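Local coordinates for beta-lactamase OXA-2 (Salmonella typhimurium, PDB 1K38) that hydrolyses the beta-lactam ring of penicillins, including oxacillin, as a class D serine beta-lactamase and so confers antibiotic resistance, at the interface of chains A and B. Residues are numbered along the deposited sequence; one frame, centred on the assembly and turned at random. Chains: chain A/B, Beta-lactamase OXA-2.

The interface of chains A and B. Residues chain A 174, 177, 180, 185, 187; chain B 174, 177, 180, 185, 187.
A:Asp174 and B:Arg187 meet tip to tip in a salt bridge that has a twin across the two-fold axis, the pair differing in geometry despite the symmetry. B:Arg187 grips end-on: NH1 donates to carboxylate OD2 of A:Asp174 at 2.8 Å, and NH2 to OD1 at 3.0 Å. Both oxygens use their syn lone pairs, and the carboxylate and guanidinium planes lie 28° apart. In the twin, A:Arg187 bonds through NH1 to B:Asp174 OD2 at 2.9 Å, but here the planes stand 80° apart. A different turn of the two carboxylates about CB-CG goes with this change.

Backbone pairing joins the edges of strands 177-181 of the two chains as an antiparallel bridge. A:Ala180 N bonds to B:Ala180 O at 3.2 Å, and B:Ala180 N returns the bond to A:Ala180 O.

Apolar contacts involve the isoleucines and alanines. The CD1 methyls of A:Ile177 and B:Ile177 abut tip to tip at 3.4 Å, a tight contact, while they also touch CD1 of B:Ile185 and A:Ile185 respectively, the side chains crossing at about a right angle. A:Ala180 CB meets B:Ala180 CB at 3.7 Å. The centre of the patch is about 18 Å from A:Ser51, the serine nucleophile that becomes acylated during turnover. The two-fold symmetric contacts would suit a dimer, although the coordinates alone do not establish one in solution. A:Ile185 CG2 sits 3.9 Å above the guanidinium plane of A:Arg187, over its centre, as B:Ile185 CG2 does over B:Arg187.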
# COMPACT_ATOMS: atom_id res chain seq x y z
N ASP A 174 -0.34 -4.08 -3.29
CA ASP A 174 -0.09 -2.65 -3.27
C ASP A 174 -0.88 -1.98 -4.40
O ASP A 174 -1.48 -0.92 -4.21
CB ASP A 174 1.40 -2.35 -3.43
CG ASP A 174 1.75 -0.98 -2.90
OD1 ASP A 174 2.22 -0.87 -1.73
OD2 ASP A 174 1.53 -0.02 -3.65
N ILE A 177 -4.50 -0.96 -3.64
CA ILE A 177 -4.86 0.10 -2.69
C ILE A 177 -5.79 1.13 -3.31
O ILE A 177 -5.48 1.73 -4.34
CB ILE A 177 -3.60 0.81 -2.14
CG1 ILE A 177 -2.76 -0.19 -1.34
CG2 ILE A 177 -4.01 1.98 -1.26
CD1 ILE A 177 -1.35 0.29 -1.05
N ALA A 180 -6.85 4.73 2.27
CA ALA A 180 -6.20 4.37 3.53
C ALA A 180 -6.19 5.52 4.52
O ALA A 180 -6.24 6.69 4.13
CB ALA A 180 -4.78 3.90 3.27
N ILE A 185 -6.32 0.18 5.79
CA ILE A 185 -6.01 0.18 4.37
C ILE A 185 -7.06 -0.61 3.60
O ILE A 185 -7.33 -1.77 3.90
CB ILE A 185 -4.62 -0.46 4.09
CG1 ILE A 185 -3.54 0.31 4.85
CG2 ILE A 185 -4.31 -0.42 2.59
CD1 ILE A 185 -2.16 -0.31 4.76
N ARG A 187 -8.06 -2.34 0.19
CA ARG A 187 -7.50 -2.91 -1.03
C ARG A 187 -8.66 -3.57 -1.76
O ARG A 187 -9.33 -4.44 -1.19
CB ARG A 187 -6.42 -3.95 -0.71
CG ARG A 187 -5.33 -3.46 0.24
CD ARG A 187 -4.25 -4.53 0.40
NE ARG A 187 -3.41 -4.30 1.57
CZ ARG A 187 -2.26 -3.63 1.58
NH1 ARG A 187 -1.59 -3.49 2.72
NH2 ARG A 187 -1.77 -3.12 0.45
N ASP B 174 4.93 -0.87 2.15
CA ASP B 174 3.56 -1.16 2.54
C ASP B 174 3.37 -0.67 3.99
O ASP B 174 2.40 0.03 4.30
CB ASP B 174 3.34 -2.69 2.44
CG ASP B 174 1.99 -3.17 2.98
OD1 ASP B 174 1.88 -4.39 3.24
OD2 ASP B 174 1.04 -2.38 3.12
N ILE B 177 2.67 3.08 4.70
CA ILE B 177 1.44 3.75 4.29
C ILE B 177 0.76 4.47 5.45
O ILE B 177 0.46 3.86 6.48
CB ILE B 177 0.44 2.77 3.66
CG1 ILE B 177 1.04 2.18 2.38
CG2 ILE B 177 -0.86 3.50 3.34
CD1 ILE B 177 0.30 0.97 1.86
N ALA B 180 -4.15 7.33 1.94
CA ALA B 180 -4.25 7.11 0.51
C ALA B 180 -5.61 7.46 -0.06
O ALA B 180 -6.62 7.43 0.65
CB ALA B 180 -3.92 5.65 0.17
N ILE B 185 -0.94 7.82 -2.89
CA ILE B 185 -0.58 7.07 -1.70
C ILE B 185 0.54 7.79 -0.96
O ILE B 185 1.59 8.08 -1.54
CB ILE B 185 -0.07 5.65 -2.07
CG1 ILE B 185 -1.15 4.90 -2.85
CG2 ILE B 185 0.31 4.89 -0.81
CD1 ILE B 185 -0.67 3.55 -3.39
N ARG B 187 3.33 7.58 1.85
CA ARG B 187 4.14 6.64 2.62
C ARG B 187 5.12 7.50 3.42
O ARG B 187 5.85 8.29 2.84
CB ARG B 187 4.92 5.71 1.68
CG ARG B 187 4.03 4.95 0.68
CD ARG B 187 4.86 3.98 -0.17
NE ARG B 187 4.17 3.59 -1.39
CZ ARG B 187 3.39 2.52 -1.53
NH1 ARG B 187 2.82 2.27 -2.70
NH2 ARG B 187 3.20 1.68 -0.51